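Local coordinates for siroheme decarboxylase (Hydrogenobacter thermophilus, PDB 4CH7), which catalyses the decarboxylation of siroheme to didecarboxysiroheme, with loss of two molecules of carbon dioxide, in heme d1 biosynthesis, at residues A[76-81]-A[310-315]; A[102-107]-A[131-136]; A[121-126]-A[325-330]. All coordinates share one frame; numbering follows the deposited sequence.

Contact 1 (A[76-81]-A[310-315]); sequences QKLEEV and REFKKV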
loop_
_atom_site.group_PDB
_atom_site.type_symbol
_atom_site.label_atom_id
_atom_site.label_comp_id
_atom_site.label_asym_id
_atom_site.label_seq_id
_atom_site.Cartn_x
_atom_site.Cartn_y
_atom_site.Cartn_z
ATOM N N GLN A 76 -14.842 -24.974 -0.121
ATOM C CA GLN A 76 -15.001 -25.637 1.168
ATOM C C GLN A 76 -14.014 -25.084 2.188
ATOM O O GLN A 76 -14.328 -24.964 3.373
ATOM C CB GLN A 76 -14.795 -27.149 1.030
ATOM C CG GLN A 76 -15.781 -27.849 0.103
ATOM C CD GLN A 76 -15.314 -27.891 -1.341
ATOM O OE1 GLN A 76 -14.186 -27.509 -1.657
ATOM N NE2 GLN A 76 -16.183 -28.362 -2.227
ATOM N N LYS A 77 -12.822 -24.736 1.713
ATOM C CA LYS A 77 -11.740 -24.326 2.598
ATOM C C LYS A 77 -11.342 -22.864 2.406
ATOM O O LYS A 77 -10.403 -22.389 3.042
ATOM C CB LYS A 77 -10.525 -25.238 2.403
ATOM C CG LYS A 77 -10.857 -26.725 2.396
ATOM C CD LYS A 77 -11.711 -27.109 3.597
ATOM C CE LYS A 77 -12.129 -28.571 3.554
ATOM N NZ LYS A 77 -10.985 -29.475 3.846
ATOM N N LEU A 78 -12.066 -22.156 1.542
ATOM C CA LEU A 78 -11.758 -20.759 1.232
ATOM C C LEU A 78 -11.765 -19.868 2.475
ATOM O O LEU A 78 -10.796 -19.151 2.735
ATOM C CB LEU A 78 -12.737 -20.219 0.184
ATOM C CG LEU A 78 -12.396 -18.924 -0.561
ATOM C CD1 LEU A 78 -12.780 -17.687 0.231
ATOM C CD2 LEU A 78 -10.922 -18.881 -0.930
ATOM N N GLU A 79 -12.857 -19.912 3.234
ATOM C CA GLU A 79 -12.989 -19.084 4.431
ATOM C C GLU A 79 -11.930 -19.400 5.485
ATOM O O GLU A 79 -11.306 -18.490 6.028
ATOM C CB GLU A 79 -14.389 -19.206 5.039
ATOM C CG GLU A 79 -15.451 -18.363 4.348
ATOM C CD GLU A 79 -16.515 -17.877 5.310
ATOM O OE1 GLU A 79 -16.211 -16.992 6.137
ATOM O OE2 GLU A 79 -17.657 -18.374 5.236
ATOM N N GLU A 80 -11.740 -20.685 5.776
ATOM C CA GLU A 80 -10.719 -21.124 6.725
ATOM C C GLU A 80 -9.341 -20.574 6.362
ATOM O O GLU A 80 -8.637 -20.018 7.208
ATOM C CB GLU A 80 -10.673 -22.652 6.778
ATOM C CG GLU A 80 -9.502 -23.212 7.568
ATOM C CD GLU A 80 -9.514 -24.727 7.631
ATOM O OE1 GLU A 80 -10.402 -25.343 7.003
ATOM O OE2 GLU A 80 -8.636 -25.301 8.308
ATOM N N VAL A 81 -8.967 -20.733 5.096
ATOM C CA VAL A 81 -7.690 -20.235 4.591
ATOM C C VAL A 81 -7.616 -18.709 4.665
ATOM O O VAL A 81 -6.592 -18.148 5.051
ATOM C CB VAL A 81 -7.440 -20.710 3.144
ATOM C CG1 VAL A 81 -6.239 -20.007 2.539
ATOM C CG2 VAL A 81 -7.235 -22.214 3.109
ATOM N N ARG A 310 -15.283 -10.787 -2.390
ATOM C CA ARG A 310 -15.190 -10.685 -0.933
ATOM C C ARG A 310 -13.972 -9.872 -0.505
ATOM O O ARG A 310 -12.921 -9.926 -1.147
ATOM C CB ARG A 310 -15.125 -12.070 -0.277
ATOM C CG ARG A 310 -16.473 -12.703 0.022
ATOM C CD ARG A 310 -16.402 -13.670 1.197
ATOM N NE ARG A 310 -16.200 -12.977 2.468
ATOM C CZ ARG A 310 -16.373 -13.536 3.661
ATOM N NH1 ARG A 310 -16.752 -14.803 3.755
ATOM N NH2 ARG A 310 -16.164 -12.829 4.764
ATOM N N GLU A 311 -14.121 -9.118 0.580
ATOM C CA GLU A 311 -12.992 -8.423 1.191
ATOM C C GLU A 311 -12.793 -8.935 2.613
ATOM O O GLU A 311 -13.564 -8.604 3.516
ATOM C CB GLU A 311 -13.203 -6.907 1.198
ATOM C CG GLU A 311 -12.044 -6.126 1.814
ATOM C CD GLU A 311 -12.089 -4.647 1.479
ATOM O OE1 GLU A 311 -13.152 -4.021 1.669
ATOM O OE2 GLU A 311 -11.060 -4.115 1.014
ATOM N N PHE A 312 -11.761 -9.748 2.803
ATOM C CA PHE A 312 -11.489 -10.346 4.103
ATOM C C PHE A 312 -10.710 -9.403 4.999
ATOM O O PHE A 312 -10.762 -9.514 6.227
ATOM C CB PHE A 312 -10.709 -11.648 3.934
ATOM C CG PHE A 312 -11.473 -12.718 3.219
ATOM C CD1 PHE A 312 -12.542 -13.349 3.838
ATOM C CD2 PHE A 312 -11.123 -13.100 1.933
ATOM C CE1 PHE A 312 -13.254 -14.337 3.187
ATOM C CE2 PHE A 312 -11.828 -14.089 1.274
ATOM C CZ PHE A 312 -12.898 -14.705 1.903
ATOM N N LYS A 313 -9.991 -8.472 4.382
ATOM C CA LYS A 313 -9.093 -7.604 5.123
ATOM C C LYS A 313 -8.632 -6.426 4.276
ATOM O O LYS A 313 -8.210 -6.596 3.130
ATOM C CB LYS A 313 -7.880 -8.406 5.597
ATOM C CG LYS A 313 -6.965 -7.673 6.561
ATOM C CD LYS A 313 -5.852 -8.597 7.022
ATOM C CE LYS A 313 -4.987 -7.940 8.076
ATOM N NZ LYS A 313 -3.911 -8.854 8.537
ATOM N N LYS A 314 -8.726 -5.231 4.846
ATOM C CA LYS A 314 -8.142 -4.046 4.240
ATOM C C LYS A 314 -7.645 -3.129 5.342
ATOM O O LYS A 314 -8.327 -2.185 5.740
ATOM C CB LYS A 314 -9.146 -3.306 3.360
ATOM C CG LYS A 314 -8.524 -2.157 2.580
ATOM C CD LYS A 314 -9.572 -1.320 1.876
ATOM C CE LYS A 314 -8.936 -0.456 0.800
ATOM N NZ LYS A 314 -7.772 0.319 1.306
ATOM N N VAL A 315 -6.458 -3.434 5.848
ATOM C CA VAL A 315 -5.792 -2.577 6.810
ATOM C C VAL A 315 -4.501 -2.130 6.156
ATOM O O VAL A 315 -4.160 -2.597 5.069
ATOM C CB VAL A 315 -5.464 -3.339 8.105
ATOM C CG1 VAL A 315 -6.700 -4.050 8.628
ATOM C CG2 VAL A 315 -4.352 -4.346 7.862
#
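A classic beta bulge in strand 303-314, where Phe312 and Lys313 both face Asn94, places the Phe312 ring against Leu78 of helix 75-87. The methyl CD1 of Leu78 meets the far end of that ring obliquely, 3.4 Å from Phe312 CZ. Leu78 CG stands anti to the backbone N (chi1 -164°), which swings the isobutyl group out toward the strand; a branched apolar side chain suits this buried position, where it also touches Val73 and Asn102. The helix comes from the first AsnC-like ligand binding domain and the strand from the second, and the Phe312 side chain lies about 9 Å from that of His93, the probable active-site residue. On the exposed border an ion pair joins them. Arg310 NH1 gives a weak hydrogen bond to Glu79 OE1 at 3.3 Å, bent at the hydrogen (146°), as part of a salt bridge. The carboxylate comes to the guanidinium edge, but the two planes are turned 63° apart, so they do not form the flat, two-pronged pairing that these groups can make. The Arg310 chain bends at chi3, and Phe312 CE1 lies over the centre of one guanidinium face, 3.2 Å from the guanidinium plane.

Contact 2 (A[102-107]-A[131-136]); sequences NLWFTL and DYLVLR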
loop_
_atom_site.group_PDB
_atom_site.type_symbol
_atom_site.label_atom_id
_atom_site.label_comp_id
_atom_site.label_asym_id
_atom_site.label_seq_id
_atom_site.Cartn_x
_atom_site.Cartn_y
_atom_site.Cartn_z
ATOM N N ASN A 102 -8.322 -18.184 -6.478
ATOM C CA ASN A 102 -9.493 -17.483 -5.955
ATOM C C ASN A 102 -9.218 -16.662 -4.698
ATOM O O ASN A 102 -10.116 -15.990 -4.186
ATOM C CB ASN A 102 -10.616 -18.483 -5.678
ATOM C CG ASN A 102 -10.142 -19.669 -4.863
ATOM O OD1 ASN A 102 -8.988 -20.084 -4.970
ATOM N ND2 ASN A 102 -11.029 -20.225 -4.048
ATOM N N LEU A 103 -7.990 -16.725 -4.192
ATOM C CA LEU A 103 -7.622 -15.927 -3.027
ATOM C C LEU A 103 -6.372 -15.097 -3.304
ATOM O O LEU A 103 -5.287 -15.642 -3.509
ATOM C CB LEU A 103 -7.417 -16.809 -1.792
ATOM C CG LEU A 103 -7.306 -16.029 -0.482
ATOM C CD1 LEU A 103 -8.652 -15.413 -0.125
ATOM C CD2 LEU A 103 -6.799 -16.900 0.647
ATOM N N TRP A 104 -6.535 -13.776 -3.300
ATOM C CA TRP A 104 -5.438 -12.861 -3.580
ATOM C C TRP A 104 -5.191 -11.929 -2.407
ATOM O O TRP A 104 -6.103 -11.233 -1.953
ATOM C CB TRP A 104 -5.753 -12.035 -4.824
ATOM C CG TRP A 104 -5.702 -12.828 -6.087
ATOM C CD1 TRP A 104 -6.599 -13.765 -6.507
ATOM C CD2 TRP A 104 -4.700 -12.746 -7.109
ATOM N NE1 TRP A 104 -6.212 -14.276 -7.725
ATOM C CE2 TRP A 104 -5.049 -13.664 -8.115
ATOM C CE3 TRP A 104 -3.540 -11.983 -7.267
ATOM C CZ2 TRP A 104 -4.272 -13.841 -9.268
ATOM C CZ3 TRP A 104 -2.774 -12.159 -8.408
ATOM C CH2 TRP A 104 -3.143 -13.077 -9.393
ATOM N N PHE A 105 -3.956 -11.915 -1.917
ATOM C CA PHE A 105 -3.592 -10.987 -0.858
ATOM C C PHE A 105 -2.240 -10.326 -1.097
ATOM O O PHE A 105 -1.388 -10.849 -1.820
ATOM C CB PHE A 105 -3.654 -11.653 0.524
ATOM C CG PHE A 105 -2.735 -12.827 0.686
ATOM C CD1 PHE A 105 -3.134 -14.095 0.289
ATOM C CD2 PHE A 105 -1.486 -12.668 1.268
ATOM C CE1 PHE A 105 -2.294 -15.184 0.447
ATOM C CE2 PHE A 105 -0.639 -13.748 1.434
ATOM C CZ PHE A 105 -1.045 -15.010 1.025
ATOM N N THR A 106 -2.067 -9.154 -0.498
ATOM C CA THR A 106 -0.799 -8.445 -0.558
ATOM C C THR A 106 -0.001 -8.766 0.695
ATOM O O THR A 106 -0.473 -8.551 1.813
ATOM C CB THR A 106 -1.003 -6.926 -0.667
ATOM O OG1 THR A 106 -1.679 -6.620 -1.895
ATOM C CG2 THR A 106 0.337 -6.204 -0.633
ATOM N N LEU A 107 1.201 -9.302 0.505
ATOM C CA LEU A 107 2.062 -9.650 1.627
ATOM C C LEU A 107 3.290 -8.760 1.653
ATOM O O LEU A 107 3.945 -8.569 0.630
ATOM C CB LEU A 107 2.492 -11.116 1.547
ATOM C CG LEU A 107 3.518 -11.586 2.582
ATOM C CD1 LEU A 107 2.971 -11.423 3.988
ATOM C CD2 LEU A 107 3.918 -13.028 2.329
ATOM N N ASP A 131 -1.049 -24.972 -5.209
ATOM C CA ASP A 131 -0.705 -24.000 -6.239
ATOM C C ASP A 131 -0.856 -22.568 -5.747
ATOM O O ASP A 131 -1.934 -22.160 -5.307
ATOM C CB ASP A 131 -1.558 -24.220 -7.489
ATOM C CG ASP A 131 -1.298 -25.561 -8.140
ATOM O OD1 ASP A 131 -0.131 -26.002 -8.148
ATOM O OD2 ASP A 131 -2.261 -26.175 -8.645
ATOM N N TYR A 132 0.232 -21.807 -5.822
ATOM C CA TYR A 132 0.187 -20.393 -5.472
ATOM C C TYR A 132 1.068 -19.539 -6.376
ATOM O O TYR A 132 1.957 -20.050 -7.065
ATOM C CB TYR A 132 0.541 -20.165 -3.998
ATOM C CG TYR A 132 1.923 -20.631 -3.590
ATOM C CD1 TYR A 132 3.023 -19.790 -3.695
ATOM C CD2 TYR A 132 2.121 -21.903 -3.074
ATOM C CE1 TYR A 132 4.282 -20.210 -3.314
ATOM C CE2 TYR A 132 3.374 -22.330 -2.689
ATOM C CZ TYR A 132 4.450 -21.480 -2.812
ATOM O OH TYR A 132 5.701 -21.906 -2.431
ATOM N N LEU A 133 0.808 -18.236 -6.373
ATOM C CA LEU A 133 1.567 -17.303 -7.193
ATOM C C LEU A 133 2.263 -16.269 -6.318
ATOM O O LEU A 133 1.713 -15.827 -5.306
ATOM C CB LEU A 133 0.649 -16.602 -8.194
ATOM C CG LEU A 133 -0.096 -17.496 -9.180
ATOM C CD1 LEU A 133 -1.011 -16.673 -10.062
ATOM C CD2 LEU A 133 0.881 -18.295 -10.020
ATOM N N VAL A 134 3.479 -15.901 -6.707
ATOM C CA VAL A 134 4.222 -14.856 -6.019
ATOM C C VAL A 134 4.589 -13.778 -7.033
ATOM O O VAL A 134 5.580 -13.903 -7.761
ATOM C CB VAL A 134 5.476 -15.415 -5.316
ATOM C CG1 VAL A 134 6.303 -14.287 -4.729
ATOM C CG2 VAL A 134 5.070 -16.394 -4.223
ATOM N N LEU A 135 3.772 -12.729 -7.084
ATOM C CA LEU A 135 3.917 -11.688 -8.095
ATOM C C LEU A 135 4.359 -10.364 -7.479
ATOM O O LEU A 135 3.705 -9.841 -6.576
ATOM C CB LEU A 135 2.596 -11.490 -8.845
ATOM C CG LEU A 135 1.894 -12.762 -9.321
ATOM C CD1 LEU A 135 0.581 -12.435 -10.014
ATOM C CD2 LEU A 135 2.795 -13.562 -10.237
ATOM N N ARG A 136 5.473 -9.827 -7.967
ATOM C CA ARG A 136 5.936 -8.521 -7.519
ATOM C C ARG A 136 5.573 -7.446 -8.533
ATOM O O ARG A 136 6.104 -7.416 -9.645
ATOM C CB ARG A 136 7.440 -8.539 -7.256
ATOM C CG ARG A 136 7.805 -9.241 -5.960
ATOM C CD ARG A 136 9.302 -9.269 -5.727
ATOM N NE ARG A 136 9.627 -9.901 -4.452
ATOM C CZ ARG A 136 9.696 -11.217 -4.273
ATOM N NH1 ARG A 136 9.459 -12.041 -5.283
ATOM N NH2 ARG A 136 9.995 -11.714 -3.082
#
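Leu133 and Leu135 of strand 132-139 both point toward Trp104 inside the closed antiparallel barrel formed by the two ferredoxin-like, AsnC-type halves of the chain. Strands 103-109 and 132-139 are not hydrogen-bonded neighbours: 103-109 pairs with 65-71 and 91-97, and the CA atoms of Trp104 and Leu133 are 9.0 Å apart. The broad indole, about 8 Å from the side chain of His93, probably the active-site residue, covers much of that distance. Leu133 comes first: its CD1 approaches the six-membered ring obliquely, 4.2 Å from Trp104 CH2, and the same side chain packs on Phe101 and Phe271. Two residues on, and on the same face of the strand, Leu135 makes the closer approach. Its CD1 arrives at the indole edge, near the ring plane, rather than over a face. Leucine suits both places, since a buried apolar side chain needs no polar partner. Trp104 does carry one polar atom, NE1, and it bonds to the carbonyl O of Phe101, leaving the benzene end of the indole to the leucines. There Leu135 CD1 sits almost evenly between two carbons, 3.7 Å from Trp104 CZ3 and 3.8 Å from Trp104 CH2.

Contact 3 (A[121-126]-A[325-330]); sequences RLMAER and ERWFKE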
loop_
_atom_site.group_PDB
_atom_site.type_symbol
_atom_site.label_atom_id
_atom_site.label_comp_id
_atom_site.label_asym_id
_atom_site.label_seq_id
_atom_site.Cartn_x
_atom_site.Cartn_y
_atom_site.Cartn_z
ATOM N N ARG A 121 5.632 -20.209 1.333
ATOM C CA ARG A 121 5.769 -21.664 1.254
ATOM C C ARG A 121 5.229 -22.305 2.526
ATOM O O ARG A 121 4.454 -23.263 2.480
ATOM C CB ARG A 121 7.235 -22.066 1.046
ATOM C CG ARG A 121 7.503 -23.556 1.232
ATOM C CD ARG A 121 8.963 -23.911 0.973
ATOM N NE ARG A 121 9.888 -23.096 1.757
ATOM C CZ ARG A 121 10.256 -23.370 3.006
ATOM N NH1 ARG A 121 9.775 -24.437 3.628
ATOM N NH2 ARG A 121 11.105 -22.576 3.640
ATOM N N LEU A 122 5.635 -21.746 3.661
ATOM C CA LEU A 122 5.183 -22.214 4.962
ATOM C C LEU A 122 3.685 -21.969 5.156
ATOM O O LEU A 122 2.993 -22.790 5.758
ATOM C CB LEU A 122 5.998 -21.543 6.068
ATOM C CG LEU A 122 7.489 -21.877 6.024
ATOM C CD1 LEU A 122 8.297 -20.971 6.935
ATOM C CD2 LEU A 122 7.709 -23.333 6.386
HETATM N N MSE A 123 3.195 -20.845 4.636
HETATM C CA MSE A 123 1.767 -20.540 4.652
HETATM C C MSE A 123 0.998 -21.587 3.854
HETATM O O MSE A 123 0.047 -22.189 4.349
HETATM C CB MSE A 123 1.501 -19.163 4.038
HETATM C CG MSE A 123 1.830 -17.959 4.917
HETATM SE SE MSE A 123 1.502 -16.324 3.906
HETATM C CE MSE A 123 1.959 -14.992 5.209
ATOM N N ALA A 124 1.418 -21.792 2.610
ATOM C CA ALA A 124 0.764 -22.738 1.711
ATOM C C ALA A 124 0.853 -24.171 2.224
ATOM O O ALA A 124 -0.081 -24.953 2.061
ATOM C CB ALA A 124 1.363 -22.638 0.319
ATOM N N GLU A 125 1.984 -24.515 2.833
ATOM C CA GLU A 125 2.175 -25.846 3.399
ATOM C C GLU A 125 1.213 -26.084 4.563
ATOM O O GLU A 125 0.586 -27.141 4.663
ATOM C CB GLU A 125 3.620 -26.023 3.872
ATOM C CG GLU A 125 3.903 -27.389 4.480
ATOM C CD GLU A 125 5.188 -27.427 5.281
ATOM O OE1 GLU A 125 6.056 -26.559 5.058
ATOM O OE2 GLU A 125 5.326 -28.327 6.134
ATOM N N ARG A 126 1.110 -25.088 5.440
ATOM C CA ARG A 126 0.225 -25.142 6.601
ATOM C C ARG A 126 -1.246 -25.196 6.191
ATOM O O ARG A 126 -2.044 -25.925 6.788
ATOM C CB ARG A 126 0.488 -23.931 7.504
ATOM C CG ARG A 126 -0.544 -23.698 8.600
ATOM C CD ARG A 126 -0.524 -24.795 9.650
ATOM N NE ARG A 126 -1.493 -24.541 10.712
ATOM C CZ ARG A 126 -1.930 -25.465 11.561
ATOM N NH1 ARG A 126 -1.490 -26.712 11.469
ATOM N NH2 ARG A 126 -2.814 -25.146 12.495
ATOM N N GLU A 325 7.080 -11.193 13.466
ATOM C CA GLU A 325 8.040 -12.207 13.878
ATOM C C GLU A 325 7.388 -13.201 14.831
ATOM O O GLU A 325 7.507 -14.413 14.653
ATOM C CB GLU A 325 9.252 -11.548 14.541
ATOM C CG GLU A 325 10.286 -12.526 15.079
ATOM C CD GLU A 325 11.448 -11.829 15.759
ATOM O OE1 GLU A 325 12.028 -10.904 15.154
ATOM O OE2 GLU A 325 11.778 -12.204 16.903
ATOM N N ARG A 326 6.684 -12.677 15.830
ATOM C CA ARG A 326 5.962 -13.505 16.787
ATOM C C ARG A 326 4.914 -14.366 16.088
ATOM O O ARG A 326 4.748 -15.542 16.414
ATOM C CB ARG A 326 5.314 -12.633 17.863
ATOM C CG ARG A 326 4.445 -13.398 18.842
ATOM C CD ARG A 326 4.010 -12.524 20.008
ATOM N NE ARG A 326 3.527 -11.217 19.573
ATOM C CZ ARG A 326 2.326 -10.997 19.045
ATOM N NH1 ARG A 326 1.478 -12.000 18.874
ATOM N NH2 ARG A 326 1.973 -9.773 18.684
ATOM N N TRP A 327 4.218 -13.778 15.119
ATOM C CA TRP A 327 3.290 -14.535 14.290
ATOM C C TRP A 327 4.036 -15.591 13.488
ATOM O O TRP A 327 3.540 -16.702 13.296
ATOM C CB TRP A 327 2.532 -13.613 13.332
ATOM C CG TRP A 327 1.710 -14.372 12.333
ATOM C CD1 TRP A 327 0.429 -14.817 12.493
ATOM C CD2 TRP A 327 2.118 -14.787 11.022
ATOM N NE1 TRP A 327 0.015 -15.480 11.361
ATOM C CE2 TRP A 327 1.034 -15.476 10.444
ATOM C CE3 TRP A 327 3.293 -14.642 10.281
ATOM C CZ2 TRP A 327 1.093 -16.018 9.159
ATOM C CZ3 TRP A 327 3.349 -15.180 9.007
ATOM C CH2 TRP A 327 2.258 -15.860 8.462
ATOM N N PHE A 328 5.227 -15.234 13.017
ATOM C CA PHE A 328 6.019 -16.125 12.177
ATOM C C PHE A 328 6.518 -17.355 12.933
ATOM O O PHE A 328 6.439 -18.472 12.420
ATOM C CB PHE A 328 7.193 -15.372 11.549
ATOM C CG PHE A 328 7.926 -16.163 10.505
ATOM C CD1 PHE A 328 7.242 -16.701 9.421
ATOM C CD2 PHE A 328 9.294 -16.366 10.599
ATOM C CE1 PHE A 328 7.908 -17.432 8.455
ATOM C CE2 PHE A 328 9.968 -17.095 9.635
ATOM C CZ PHE A 328 9.272 -17.630 8.562
ATOM N N LYS A 329 7.034 -17.141 14.143
ATOM C CA LYS A 329 7.496 -18.232 14.998
ATOM C C LYS A 329 6.381 -19.247 15.210
ATOM O O LYS A 329 6.606 -20.456 15.149
ATOM C CB LYS A 329 7.937 -17.700 16.363
ATOM C CG LYS A 329 8.942 -16.560 16.329
ATOM C CD LYS A 329 10.312 -17.012 15.865
ATOM C CE LYS A 329 11.353 -15.925 16.103
ATOM N NZ LYS A 329 11.480 -15.587 17.549
ATOM N N GLU A 330 5.177 -18.739 15.458
ATOM C CA GLU A 330 4.007 -19.581 15.678
ATOM C C GLU A 330 3.692 -20.453 14.469
ATOM O O GLU A 330 3.310 -21.613 14.620
ATOM C CB GLU A 330 2.794 -18.722 16.040
ATOM C CG GLU A 330 2.555 -18.614 17.533
ATOM C CD GLU A 330 2.284 -19.963 18.166
ATOM O OE1 GLU A 330 1.254 -20.581 17.825
ATOM O OE2 GLU A 330 3.102 -20.408 18.998
#
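Segments 121-126 and 325-330, both helical, face each other with their nearest CA atoms, those of Leu122 and Phe328, 9.5 Å apart, a spacing that leaves room for side chains but not for backbone contact. Leu122 points toward the other helix, and its CD1 reaches the end of the Phe328 ring, 3.8 Å from Phe328 CZ. The two side chains cross at about a right angle. Farther along helix 323-335, Leu331, Ile332 and Leu335 also touch Leu122. The C-terminal helix 323-335 thus packs on helix 116-126 of the first AsnC-like domain, whose other side rests on strand 132-139 through Ala124 and Tyr132. The second meeting is between Met123, present as selenomethionine, and Trp327. The Met123 chain is extended beyond CG, with chi2 177° and chi3 179°, which carries its methyl CE to 3.4 Å from Trp327 CH2; a long, unbranched, flexible side chain is well suited to such a reach. Trp327 CG is anti to the backbone N (chi1 172°), directing the broad indole toward helix 116-126, where it also touches Ala87 and Cys88. With an alanine here, the indole would be gone, and Met123 CE would probably lose its contact across the helix pair and be freer to turn in the gap left beside Cys88.

In the fold
Contact 2 is the buried member, made wholly of apolar groups on the inner face of the barrel. Contacts 1 and 3 lie on the helical side of the same fold and are only partly buried. Of the three, contact 1 alone adds a charged pair, fitting its exposed border; contact 3 joins two helices through hydrocarbon and aromatic groups. The middle strand 103-109 bridges them: its outward-facing Leu103 packs on Val81 and Phe312 of contact 1, while Phe105 and Leu107 meet Met123 of contact 3. Contacts 1 and 3 do not touch, their nearest atoms being about 7 Å apart, though strand 303-314 is followed directly by helix 323-335.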